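Class D beta-lactamase (Fusobacterium nucleatum subsp. polymorphum, PDB 4IED) probably hydrolyses beta-lactam antibiotics to substituted beta-amino acids, as a class D member of the penicillin-binding-protein-related beta-lactamases. Local coordinates at residues A[30-35]-A[152-157]; A[63-68]-A[167-172]; A[70-73]-A[79-82]; A[100-103]-A[109-112]; A[162-167]-A[212-217]. One frame throughout, in Å; residues are numbered along the deposited sequence.

Contact 1 (A[30-35]-A[152-157]); sequences TFVVYD and ISAMEQ
V32 and T30 of strand 29-35 meet A154 and M155 at the start of helix 154-165. The contact packs a helix across the antiparallel sheet of the beta-lactamase fold. It is purely apolar. T30 uses its methyl: CG2 lies 3.9 Å from A154 CB. V32 divides its two branches. CG2 faces A154, with 4.2 Å to the CB methyl. CG1, anti to the backbone N (chi1 -177°), comes to 3.9 Å from M155 SD. The M155 chain folds at chi2 and chi3, which brings its sulfur in beside the strand. V32 and M155 cross at about a right angle. The nearest CA atoms, those of V32 and M155, are 6.5 Å apart, so helix and strand pack closely here.

The polar groups are held on their own sides. T30 OG1 bonds to the backbone oxygens of Y44 and N45. On the helix side S153 and E156 make a capping box that fixes the first turn. E156 OE2 forms a salt bridge to R52. E156 N donates to S153 OG at 3.1 Å. In return S153 N donates to E156 OE1 at 3.0 Å, on the anti side of the carboxylate and 29° out of its plane.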
# COMPACT_ATOMS: atom_id res chain seq x y z
N THR A 30 -10.96 6.84 7.24
CA THR A 30 -10.58 6.10 8.38
C THR A 30 -9.04 6.10 8.47
O THR A 30 -8.33 6.27 7.45
CB THR A 30 -11.05 4.61 8.24
OG1 THR A 30 -10.76 3.90 9.47
CG2 THR A 30 -10.42 3.85 7.03
N PHE A 31 -8.53 5.85 9.69
CA PHE A 31 -7.08 5.79 9.88
C PHE A 31 -6.81 4.83 11.04
O PHE A 31 -7.45 4.88 12.07
CB PHE A 31 -6.65 7.22 10.22
CG PHE A 31 -5.12 7.50 10.33
CD1 PHE A 31 -4.16 6.64 9.90
CD2 PHE A 31 -4.71 8.69 10.97
CE1 PHE A 31 -2.83 6.99 10.02
CE2 PHE A 31 -3.35 9.00 11.16
CZ PHE A 31 -2.48 8.12 10.67
N VAL A 32 -5.92 3.86 10.80
CA VAL A 32 -5.47 2.92 11.81
C VAL A 32 -3.99 2.95 11.91
O VAL A 32 -3.32 2.89 10.91
CB VAL A 32 -5.91 1.48 11.40
CG1 VAL A 32 -5.53 0.48 12.44
CG2 VAL A 32 -7.41 1.48 11.18
N VAL A 33 -3.52 3.00 13.15
CA VAL A 33 -2.11 2.84 13.45
C VAL A 33 -1.97 1.73 14.49
O VAL A 33 -2.60 1.77 15.52
CB VAL A 33 -1.44 4.12 13.94
CG1 VAL A 33 0.02 3.83 14.40
CG2 VAL A 33 -1.55 5.25 12.91
N TYR A 34 -1.09 0.75 14.21
CA TYR A 34 -0.74 -0.35 15.14
C TYR A 34 0.63 -0.04 15.70
O TYR A 34 1.60 0.13 14.92
CB TYR A 34 -0.76 -1.72 14.51
CG TYR A 34 -0.33 -2.86 15.44
CD1 TYR A 34 -1.10 -3.21 16.52
CD2 TYR A 34 0.90 -3.52 15.26
CE1 TYR A 34 -0.69 -4.21 17.40
CE2 TYR A 34 1.30 -4.52 16.09
CZ TYR A 34 0.49 -4.90 17.11
OH TYR A 34 0.86 -5.88 18.01
N ASP A 35 0.69 0.05 17.02
CA ASP A 35 1.94 0.24 17.78
C ASP A 35 2.41 -1.10 18.29
O ASP A 35 1.77 -1.66 19.17
CB ASP A 35 1.59 1.23 18.91
CG ASP A 35 2.72 1.49 19.92
OD1 ASP A 35 3.62 0.58 20.11
OD2 ASP A 35 2.63 2.51 20.63
N ILE A 152 -9.93 -4.90 0.38
CA ILE A 152 -9.22 -5.01 1.64
C ILE A 152 -9.48 -3.85 2.53
O ILE A 152 -9.71 -2.73 2.03
CB ILE A 152 -7.69 -5.26 1.40
CG1 ILE A 152 -6.98 -5.68 2.67
CG2 ILE A 152 -7.07 -4.04 0.78
CD1 ILE A 152 -5.50 -6.16 2.50
N SER A 153 -9.54 -4.07 3.86
CA SER A 153 -9.78 -2.99 4.78
C SER A 153 -8.52 -2.36 5.32
O SER A 153 -7.46 -2.93 5.21
CB SER A 153 -10.69 -3.46 5.93
OG SER A 153 -9.91 -4.31 6.79
N ALA A 154 -8.66 -1.16 5.90
CA ALA A 154 -7.49 -0.50 6.52
C ALA A 154 -6.93 -1.43 7.60
O ALA A 154 -5.74 -1.54 7.73
CB ALA A 154 -7.88 0.91 7.07
N MET A 155 -7.81 -2.04 8.39
CA MET A 155 -7.35 -2.91 9.50
C MET A 155 -6.57 -4.11 8.90
O MET A 155 -5.52 -4.51 9.45
CB MET A 155 -8.53 -3.45 10.34
CG MET A 155 -8.12 -3.99 11.66
SD MET A 155 -7.68 -2.70 12.82
CE MET A 155 -9.14 -1.92 13.17
N GLU A 156 -7.02 -4.70 7.82
CA GLU A 156 -6.38 -5.80 7.19
C GLU A 156 -5.06 -5.38 6.64
O GLU A 156 -4.08 -6.17 6.73
CB GLU A 156 -7.35 -6.33 6.07
CG GLU A 156 -8.45 -7.23 6.61
CD GLU A 156 -9.48 -7.57 5.62
OE1 GLU A 156 -9.69 -6.97 4.56
OE2 GLU A 156 -10.25 -8.56 6.00
N GLN A 157 -4.96 -4.22 6.02
CA GLN A 157 -3.67 -3.72 5.48
C GLN A 157 -2.68 -3.61 6.65
O GLN A 157 -1.51 -4.04 6.52
CB GLN A 157 -3.82 -2.38 4.84
CG GLN A 157 -4.68 -2.36 3.57
CD GLN A 157 -3.95 -2.09 2.30
OE1 GLN A 157 -4.53 -1.43 1.31
NE2 GLN A 157 -2.77 -2.52 2.19

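Contact 2 (A[63-68]-A[167-172]); sequences NTLIGL and SKLPFK
L65 lies over one face of the F171 ring. The branched end of the leucine does the covering. Its CD2 is 3.9 Å from the centroid of the F171 ring and only 14° off the ring normal, a CH-pi contact. CG also sits over that face, 3.8 Å from F171 CD2. The second methyl, CD1, reaches back to the root of the phenylalanine, 4.0 Å from F171 CB. All three atoms at the end of L65 therefore touch the aromatic side chain. L65 CG is anti to the backbone N (chi1 -176°), which carries the branch away from helix 62-69 and onto the ring.

I66 comes to the same ring obliquely, with CG1 4.4 Å from F171 CE2. L169 adds a third apolar touch. Its CD1 is 4.0 Å from L65 CD2, so this one methyl of L65 serves both the ring and L169. L169 and F171 flank P170, the centre of an inverse gamma turn, and both point toward the helix.

The contact joins helix 62-69 to the link between helices 154-165 and 173-182. K172 is the N-cap residue of the second of these, and its N bonds to the E69 carboxylate. The helix 62-69 begins just beyond the carboxylated lysine K60, whose backbone O is hydrogen-bonded to T64 OG1. No hydrogen bond joins the two segments directly; the polar tie, K172 N to E69, lies just beyond. Between the two segments the contact is buried methyl and ring surface, so it rests on shape and dispersion.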
# COMPACT_ATOMS: atom_id res chain seq x y z
N ASN A 63 1.81 -7.41 -4.84
CA ASN A 63 2.06 -7.90 -6.16
C ASN A 63 3.60 -8.13 -6.31
O ASN A 63 4.02 -9.20 -6.83
CB ASN A 63 1.46 -6.91 -7.18
CG ASN A 63 1.28 -7.50 -8.57
OD1 ASN A 63 1.57 -8.64 -8.88
ND2 ASN A 63 0.74 -6.66 -9.50
N THR A 64 4.39 -7.17 -5.86
CA THR A 64 5.86 -7.35 -5.96
C THR A 64 6.32 -8.60 -5.18
O THR A 64 7.09 -9.42 -5.71
CB THR A 64 6.60 -6.17 -5.32
OG1 THR A 64 6.15 -4.91 -5.93
CG2 THR A 64 8.11 -6.30 -5.52
N LEU A 65 5.76 -8.79 -3.96
CA LEU A 65 6.20 -9.94 -3.13
C LEU A 65 5.86 -11.24 -3.78
O LEU A 65 6.68 -12.16 -3.86
CB LEU A 65 5.55 -9.81 -1.78
CG LEU A 65 5.91 -10.79 -0.74
CD1 LEU A 65 7.41 -10.84 -0.39
CD2 LEU A 65 5.09 -10.69 0.52
N ILE A 66 4.65 -11.36 -4.34
CA ILE A 66 4.28 -12.57 -5.02
C ILE A 66 5.09 -12.79 -6.28
O ILE A 66 5.49 -13.92 -6.62
CB ILE A 66 2.78 -12.55 -5.40
CG1 ILE A 66 1.92 -12.50 -4.11
CG2 ILE A 66 2.37 -13.71 -6.23
CD1 ILE A 66 0.48 -12.05 -4.32
N GLY A 67 5.41 -11.75 -7.03
CA GLY A 67 6.29 -11.89 -8.18
C GLY A 67 7.68 -12.38 -7.87
O GLY A 67 8.19 -13.21 -8.57
N LEU A 68 8.26 -11.79 -6.81
CA LEU A 68 9.56 -12.31 -6.36
C LEU A 68 9.48 -13.73 -5.93
O LEU A 68 10.39 -14.52 -6.29
CB LEU A 68 10.08 -11.45 -5.20
CG LEU A 68 10.43 -9.98 -5.55
CD1 LEU A 68 10.59 -9.24 -4.23
CD2 LEU A 68 11.66 -9.92 -6.48
N SER A 167 9.45 -9.14 8.57
CA SER A 167 9.76 -10.32 7.74
C SER A 167 9.08 -11.55 8.31
O SER A 167 9.60 -12.66 8.23
CB SER A 167 11.27 -10.52 7.54
OG SER A 167 11.75 -9.39 6.76
N LYS A 168 7.84 -11.41 8.76
CA LYS A 168 7.09 -12.52 9.37
C LYS A 168 6.01 -13.12 8.50
O LYS A 168 5.27 -14.01 8.92
CB LYS A 168 6.45 -12.06 10.72
CG LYS A 168 7.48 -12.00 11.84
CD LYS A 168 6.78 -11.51 13.08
CE LYS A 168 7.81 -11.48 14.21
NZ LYS A 168 8.30 -12.75 14.73
N LEU A 169 5.95 -12.71 7.27
CA LEU A 169 5.02 -13.33 6.33
C LEU A 169 5.62 -14.65 5.82
O LEU A 169 6.83 -14.84 5.88
CB LEU A 169 4.67 -12.39 5.16
CG LEU A 169 3.95 -11.12 5.53
CD1 LEU A 169 3.89 -10.15 4.35
CD2 LEU A 169 2.51 -11.49 5.95
N PRO A 170 4.77 -15.52 5.27
CA PRO A 170 5.29 -16.84 4.81
C PRO A 170 5.91 -16.85 3.43
O PRO A 170 5.42 -17.52 2.48
CB PRO A 170 4.01 -17.71 4.83
CG PRO A 170 2.91 -16.79 4.52
CD PRO A 170 3.27 -15.47 5.21
N PHE A 171 6.94 -16.05 3.27
CA PHE A 171 7.63 -15.71 1.98
C PHE A 171 9.12 -15.69 2.33
O PHE A 171 9.52 -15.49 3.50
CB PHE A 171 7.21 -14.39 1.43
CG PHE A 171 5.82 -14.41 0.86
CD1 PHE A 171 4.66 -14.34 1.66
CD2 PHE A 171 5.61 -14.54 -0.53
CE1 PHE A 171 3.40 -14.46 1.10
CE2 PHE A 171 4.35 -14.62 -1.06
CZ PHE A 171 3.22 -14.60 -0.22
N LYS A 172 9.95 -15.85 1.33
CA LYS A 172 11.39 -15.85 1.57
C LYS A 172 11.82 -14.57 2.25
O LYS A 172 11.40 -13.45 1.88
CB LYS A 172 12.24 -16.03 0.30
CG LYS A 172 13.52 -16.80 0.59
CD LYS A 172 14.30 -17.15 -0.70
CE LYS A 172 13.41 -17.96 -1.64
NZ LYS A 172 13.35 -19.39 -1.27

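Contact 3 (A[70-73]-A[79-82]); sequences NGIV and MFYY
The F80 ring takes V73 and I72 obliquely, one at its CD1 corner and the other at CE1. The contact closes a short loop between helices 62-69 and 99-105 of the beta-lactamase fold. V73 CG1 is 3.4 Å from F80 CD1, a tight approach, and 3.7 Å from F80 CG. The same methyl is 3.8 Å from F80 CB, so it covers the root of the side chain as well. I72 touches further out, with CG2 3.8 Å from F80 CE1. Two branched residues thus share one side of the phenyl outline between them.

Helix 62-69 ends in a Schellman motif at G71, which has positive phi (67°). The segment with F80 makes a classic beta bulge: F80 and Y81 both bond through their backbones to S97.

V73 and F80 cross at about a right angle, while I72 and F80 run obliquely to each other. The F80 ring is set by its first torsion. CG is anti to the backbone N (chi1 176°), which turns the ring toward V73. The I72 bond from CA to CB does not aim at F80, and only its CG2 branch makes the touch.

L99 of helix 99-105 packs against both V73 and F80. E117 of helix 108-130 adds a further neighbour to F80. A magnesium ion lies about 5 Å from the F80 side chain, but the contact itself is apolar packing. The CA atoms of V73 and F80 are the nearest pair across the segments, 7.0 Å apart.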
# COMPACT_ATOMS: atom_id res chain seq x y z
N ASN A 70 7.67 -16.13 -6.89
CA ASN A 70 7.57 -16.96 -8.04
C ASN A 70 8.71 -16.85 -9.05
O ASN A 70 8.67 -17.42 -10.15
CB ASN A 70 6.22 -16.76 -8.75
CG ASN A 70 5.07 -17.32 -7.94
OD1 ASN A 70 4.31 -16.57 -7.28
ND2 ASN A 70 4.91 -18.54 -8.01
N GLY A 71 9.71 -16.06 -8.71
CA GLY A 71 10.82 -15.94 -9.64
C GLY A 71 10.52 -15.25 -10.99
O GLY A 71 11.23 -15.48 -11.97
N ILE A 72 9.50 -14.36 -11.00
CA ILE A 72 9.17 -13.71 -12.28
C ILE A 72 10.33 -12.79 -12.68
O ILE A 72 10.61 -12.62 -13.86
CB ILE A 72 7.86 -12.93 -12.17
CG1 ILE A 72 6.68 -13.84 -11.73
CG2 ILE A 72 7.59 -12.25 -13.48
CD1 ILE A 72 6.41 -15.02 -12.62
N VAL A 73 10.98 -12.20 -11.69
CA VAL A 73 12.23 -11.45 -11.86
C VAL A 73 13.22 -12.09 -10.87
O VAL A 73 12.76 -12.58 -9.85
CB VAL A 73 12.08 -9.96 -11.57
CG1 VAL A 73 11.12 -9.31 -12.61
CG2 VAL A 73 11.57 -9.64 -10.20
N MET A 79 15.98 -5.55 -14.82
CA MET A 79 15.09 -4.91 -15.82
C MET A 79 13.98 -5.93 -16.17
O MET A 79 14.23 -7.12 -16.38
CB MET A 79 15.83 -4.44 -17.05
CG MET A 79 16.91 -3.40 -16.72
SD MET A 79 16.37 -1.99 -15.77
CE MET A 79 15.29 -1.08 -16.77
N PHE A 80 12.77 -5.40 -16.24
CA PHE A 80 11.55 -6.21 -16.41
C PHE A 80 10.52 -5.64 -17.38
O PHE A 80 10.01 -6.40 -18.19
CB PHE A 80 10.87 -6.36 -15.04
CG PHE A 80 9.52 -7.11 -15.12
CD1 PHE A 80 9.51 -8.44 -15.43
CD2 PHE A 80 8.34 -6.41 -14.86
CE1 PHE A 80 8.29 -9.15 -15.56
CE2 PHE A 80 7.15 -7.13 -14.95
CZ PHE A 80 7.14 -8.45 -15.38
N TYR A 81 10.22 -4.36 -17.28
CA TYR A 81 9.22 -3.73 -18.15
C TYR A 81 9.94 -3.00 -19.27
O TYR A 81 10.88 -2.20 -19.02
CB TYR A 81 8.37 -2.74 -17.36
CG TYR A 81 7.46 -1.95 -18.22
CD1 TYR A 81 6.31 -2.49 -18.71
CD2 TYR A 81 7.73 -0.64 -18.47
CE1 TYR A 81 5.52 -1.70 -19.55
CE2 TYR A 81 6.92 0.15 -19.30
CZ TYR A 81 5.81 -0.38 -19.82
OH TYR A 81 5.01 0.40 -20.68
N TYR A 82 9.52 -3.22 -20.48
CA TYR A 82 10.12 -2.65 -21.68
C TYR A 82 9.10 -1.74 -22.33
O TYR A 82 8.01 -2.18 -22.80
CB TYR A 82 10.58 -3.78 -22.66
CG TYR A 82 11.63 -4.71 -22.06
CD1 TYR A 82 12.99 -4.39 -22.14
CD2 TYR A 82 11.26 -5.79 -21.43
CE1 TYR A 82 13.96 -5.24 -21.55
CE2 TYR A 82 12.17 -6.63 -20.78
CZ TYR A 82 13.50 -6.33 -20.86
OH TYR A 82 14.42 -7.21 -20.24

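Contact 4 (A[100-103]-A[109-112]); sequences RYAI and PAYK
Y111 OH stands against I103 CB at 3.4 Å and is hydrogen-bonded to T64 OG1. The bond to T64 gives the buried phenol oxygen a polar partner and should fix where it points. The ring reaches helix 99-105 with its CE1 edge and its hydroxyl. I103 N sits at the ring edge, near the ring plane, 3.8 Å from Y111 CE1. The carbonyl carbon of A102 also lies at that edge, in the plane. The ring thus meets the helix rim-on rather than flat. A102 CB comes in obliquely, 3.6 Å from the same CE1.

The two helices, 99-105 and 108-130, follow each other in the chain with a short link between them. They belong to the helical part of the class D beta-lactamase fold. Where they are closest, two alanines meet: A102 CB and A110 CB are 3.8 Å apart. The CA atoms of these two residues are 6.5 Å apart, so the short methyls allow a close approach.

I103 crosses Y111 obliquely. Its CG1 is anti to the backbone N (chi1 -164°), and this branch runs past the phenol, with CG1 4.1 Å from Y111 OH. I103 also packs on T64 and on I182 of helix 173-182. R100 leaves its CA on the side away from helix 108-130, and its guanidinium forms salt bridges to D77 and D181. N63 of helix 62-69 packs against the Y111 side chain.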
# COMPACT_ATOMS: atom_id res chain seq x y z
N ARG A 100 11.75 -1.93 -8.69
CA ARG A 100 12.07 -0.84 -7.79
C ARG A 100 11.61 0.50 -8.29
O ARG A 100 10.92 1.23 -7.58
CB ARG A 100 13.58 -0.82 -7.52
CG ARG A 100 14.01 0.32 -6.64
CD ARG A 100 15.57 0.45 -6.54
NE ARG A 100 16.21 -0.74 -5.94
CZ ARG A 100 16.21 -1.08 -4.66
NH1 ARG A 100 15.63 -0.27 -3.73
NH2 ARG A 100 16.76 -2.27 -4.39
N TYR A 101 11.94 0.82 -9.55
CA TYR A 101 11.48 2.07 -10.12
C TYR A 101 10.01 2.04 -10.30
O TYR A 101 9.30 3.04 -10.02
CB TYR A 101 12.16 2.23 -11.47
CG TYR A 101 11.70 3.51 -12.17
CD1 TYR A 101 12.22 4.72 -11.86
CD2 TYR A 101 10.74 3.44 -13.16
CE1 TYR A 101 11.76 5.91 -12.46
CE2 TYR A 101 10.27 4.62 -13.78
CZ TYR A 101 10.79 5.81 -13.41
OH TYR A 101 10.44 7.02 -13.96
N ALA A 102 9.51 0.91 -10.77
CA ALA A 102 8.07 0.82 -11.09
C ALA A 102 7.19 1.11 -9.86
O ALA A 102 6.18 1.84 -9.92
CB ALA A 102 7.73 -0.48 -11.66
N ILE A 103 7.56 0.61 -8.69
CA ILE A 103 6.73 0.86 -7.49
C ILE A 103 6.82 2.32 -7.06
O ILE A 103 5.81 2.91 -6.64
CB ILE A 103 6.98 -0.14 -6.36
CG1 ILE A 103 5.85 -0.10 -5.32
CG2 ILE A 103 8.34 0.18 -5.65
CD1 ILE A 103 5.88 -1.24 -4.29
N PRO A 109 1.54 0.07 -16.02
CA PRO A 109 1.75 -0.98 -17.02
C PRO A 109 2.74 -2.04 -16.65
O PRO A 109 2.65 -3.22 -17.12
CB PRO A 109 2.22 -0.23 -18.26
CG PRO A 109 2.27 1.25 -17.85
CD PRO A 109 1.75 1.44 -16.49
N ALA A 110 3.75 -1.74 -15.85
CA ALA A 110 4.77 -2.71 -15.41
C ALA A 110 4.09 -3.73 -14.48
O ALA A 110 4.39 -4.89 -14.59
CB ALA A 110 5.88 -1.98 -14.68
N TYR A 111 3.20 -3.28 -13.59
CA TYR A 111 2.55 -4.17 -12.68
C TYR A 111 1.41 -4.97 -13.36
O TYR A 111 1.14 -6.12 -12.96
CB TYR A 111 2.09 -3.46 -11.41
CG TYR A 111 3.24 -3.35 -10.43
CD1 TYR A 111 4.10 -2.23 -10.46
CD2 TYR A 111 3.45 -4.36 -9.52
CE1 TYR A 111 5.23 -2.24 -9.68
CE2 TYR A 111 4.57 -4.31 -8.69
CZ TYR A 111 5.40 -3.22 -8.76
OH TYR A 111 6.53 -3.17 -7.93
N LYS A 112 0.84 -4.43 -14.42
CA LYS A 112 -0.13 -5.25 -15.22
C LYS A 112 0.70 -6.40 -15.90
O LYS A 112 0.26 -7.54 -15.93
CB LYS A 112 -0.83 -4.39 -16.20
CG LYS A 112 -1.84 -3.51 -15.59
CD LYS A 112 -2.64 -2.74 -16.64
CE LYS A 112 -3.82 -2.01 -16.06
NZ LYS A 112 -4.67 -1.33 -17.03

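Contact 5 (A[162-167]-A[212-217]); sequences NLLSQS and VGWIET
The end of helix 154-165 lies across strand 208-216 of the central sheet, with S165 and L164 packed on W214. S165 CB sits over one face of the indole. It is 3.5 Å from the centroid of the W214 five-membered ring and 6° off the ring normal, a CH-pi contact. Its nearest ring atom is W214 NE1, at 3.6 Å. L164 approaches the six-membered part instead. Its CD2 is 3.9 Å from W214 CZ3 and meets the ring obliquely. L164 and W214 cross at about a right angle.

The serine hydroxyl plays no part in the face contact. S165 OG lies between the backbone N and the carbonyl carbon (chi1 69°) and donates back to N162 O at 2.8 Å. The donor stands above that carbonyl plane. This holds the hydroxyl on the helix while CB is pressed to the indole.

Water 1 makes a second link between helix and strand. It donates to S165 O at 2.8 Å and to E216 OE2 at 2.7 Å. K180 NZ also bonds to S165 O, so this carbonyl at the helix end has two partners. The E216 side chain is about 4 Å from a bound magnesium ion.

H194 of the neighbouring strand 192-200 stacks on W214 as well. The helix stops in a Schellman motif, with S167 at positive phi and its N bonded to L164 O. This is helix-on-sheet packing, as in the alpha/beta domain of the penicillin-binding-protein-related beta-lactamases.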
# COMPACT_ATOMS: atom_id res chain seq x y z
N ASN A 162 2.31 -4.90 9.46
CA ASN A 162 3.00 -5.25 10.71
C ASN A 162 3.86 -6.50 10.53
O ASN A 162 5.02 -6.58 10.96
CB ASN A 162 2.00 -5.40 11.85
CG ASN A 162 2.72 -5.88 13.11
OD1 ASN A 162 3.60 -5.23 13.63
ND2 ASN A 162 2.34 -6.98 13.53
N LEU A 163 3.31 -7.48 9.88
CA LEU A 163 4.07 -8.73 9.59
C LEU A 163 5.23 -8.51 8.56
O LEU A 163 6.36 -8.98 8.75
CB LEU A 163 3.15 -9.84 9.15
CG LEU A 163 2.14 -10.29 10.19
CD1 LEU A 163 1.06 -11.18 9.52
CD2 LEU A 163 2.80 -10.91 11.37
N LEU A 164 4.91 -7.85 7.46
CA LEU A 164 5.92 -7.57 6.45
C LEU A 164 7.13 -6.84 7.05
O LEU A 164 8.28 -7.17 6.77
CB LEU A 164 5.33 -6.68 5.32
CG LEU A 164 6.32 -6.31 4.19
CD1 LEU A 164 7.02 -7.52 3.51
CD2 LEU A 164 5.65 -5.43 3.15
N SER A 165 6.88 -5.84 7.88
CA SER A 165 7.92 -4.95 8.45
C SER A 165 8.92 -5.77 9.32
O SER A 165 10.02 -5.37 9.51
CB SER A 165 7.29 -3.86 9.31
OG SER A 165 6.75 -4.38 10.49
N GLN A 166 8.44 -6.91 9.83
CA GLN A 166 9.27 -7.84 10.63
C GLN A 166 9.67 -9.13 9.88
O GLN A 166 10.20 -10.09 10.50
CB GLN A 166 8.40 -8.21 11.81
CG GLN A 166 8.01 -7.05 12.73
CD GLN A 166 7.10 -7.54 13.84
OE1 GLN A 166 5.86 -7.56 13.79
NE2 GLN A 166 7.76 -8.13 14.81
N SER A 167 9.45 -9.14 8.57
CA SER A 167 9.76 -10.32 7.74
C SER A 167 9.08 -11.55 8.31
O SER A 167 9.60 -12.66 8.23
CB SER A 167 11.27 -10.52 7.54
OG SER A 167 11.75 -9.39 6.76
N VAL A 212 -0.66 3.66 2.81
CA VAL A 212 -0.37 2.56 3.77
C VAL A 212 1.13 2.39 3.89
O VAL A 212 1.86 2.67 2.99
CB VAL A 212 -1.07 1.22 3.41
CG1 VAL A 212 -2.55 1.46 3.05
CG2 VAL A 212 -0.38 0.51 2.30
N GLY A 213 1.54 1.90 5.07
CA GLY A 213 3.00 1.70 5.27
C GLY A 213 3.31 1.41 6.72
O GLY A 213 2.50 0.94 7.50
N TRP A 214 4.53 1.75 7.08
CA TRP A 214 4.97 1.69 8.43
C TRP A 214 6.18 2.60 8.66
O TRP A 214 6.84 3.02 7.74
CB TRP A 214 5.36 0.24 8.86
CG TRP A 214 6.63 -0.27 8.18
CD1 TRP A 214 7.89 -0.30 8.74
CD2 TRP A 214 6.71 -0.98 6.92
NE1 TRP A 214 8.74 -0.92 7.85
CE2 TRP A 214 8.07 -1.28 6.70
CE3 TRP A 214 5.81 -1.23 5.92
CZ2 TRP A 214 8.50 -1.94 5.55
CZ3 TRP A 214 6.22 -1.89 4.80
CH2 TRP A 214 7.55 -2.17 4.57
N ILE A 215 6.45 2.83 9.95
CA ILE A 215 7.58 3.65 10.43
C ILE A 215 8.28 2.79 11.48
O ILE A 215 7.69 2.38 12.48
CB ILE A 215 7.19 4.99 11.04
CG1 ILE A 215 6.51 5.84 10.02
CG2 ILE A 215 8.44 5.74 11.49
CD1 ILE A 215 5.99 7.15 10.55
N GLU A 216 9.58 2.56 11.22
CA GLU A 216 10.45 1.86 12.20
C GLU A 216 11.30 2.91 12.90
O GLU A 216 11.97 3.74 12.24
CB GLU A 216 11.29 0.75 11.56
CG GLU A 216 12.06 0.03 12.66
CD GLU A 216 12.49 -1.40 12.36
OE1 GLU A 216 13.06 -2.04 13.28
OE2 GLU A 216 12.25 -1.98 11.30
N THR A 217 11.35 2.83 14.21
CA THR A 217 12.21 3.65 15.06
C THR A 217 13.21 2.75 15.77
O THR A 217 13.27 1.59 15.42
CB THR A 217 11.37 4.43 16.03
OG1 THR A 217 10.75 3.51 16.95
CG2 THR A 217 10.27 5.25 15.33
O HOH W 1 12.08 -4.67 11.24

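Strand 29-35 near the N terminus opens contact 1, which closes far along the chain at residues 152-157. Contact 2 opens within that loop, at 63-68, but closes beyond it at 167-172, so the two cross. Contacts 3 and 4 are short local closures in series, and both are nested inside contacts 1 and 2. They touch each other and contact 2, where the helices 62-69, 99-105 and 108-130 gather. Contact 5 opens after contact 1 has closed. It crosses contact 2 and shares S167 with it. Helix 154-165 serves contacts 1 and 5 and rests on the sheet in both. Contact 2 ties the helical part to the loop following that helix.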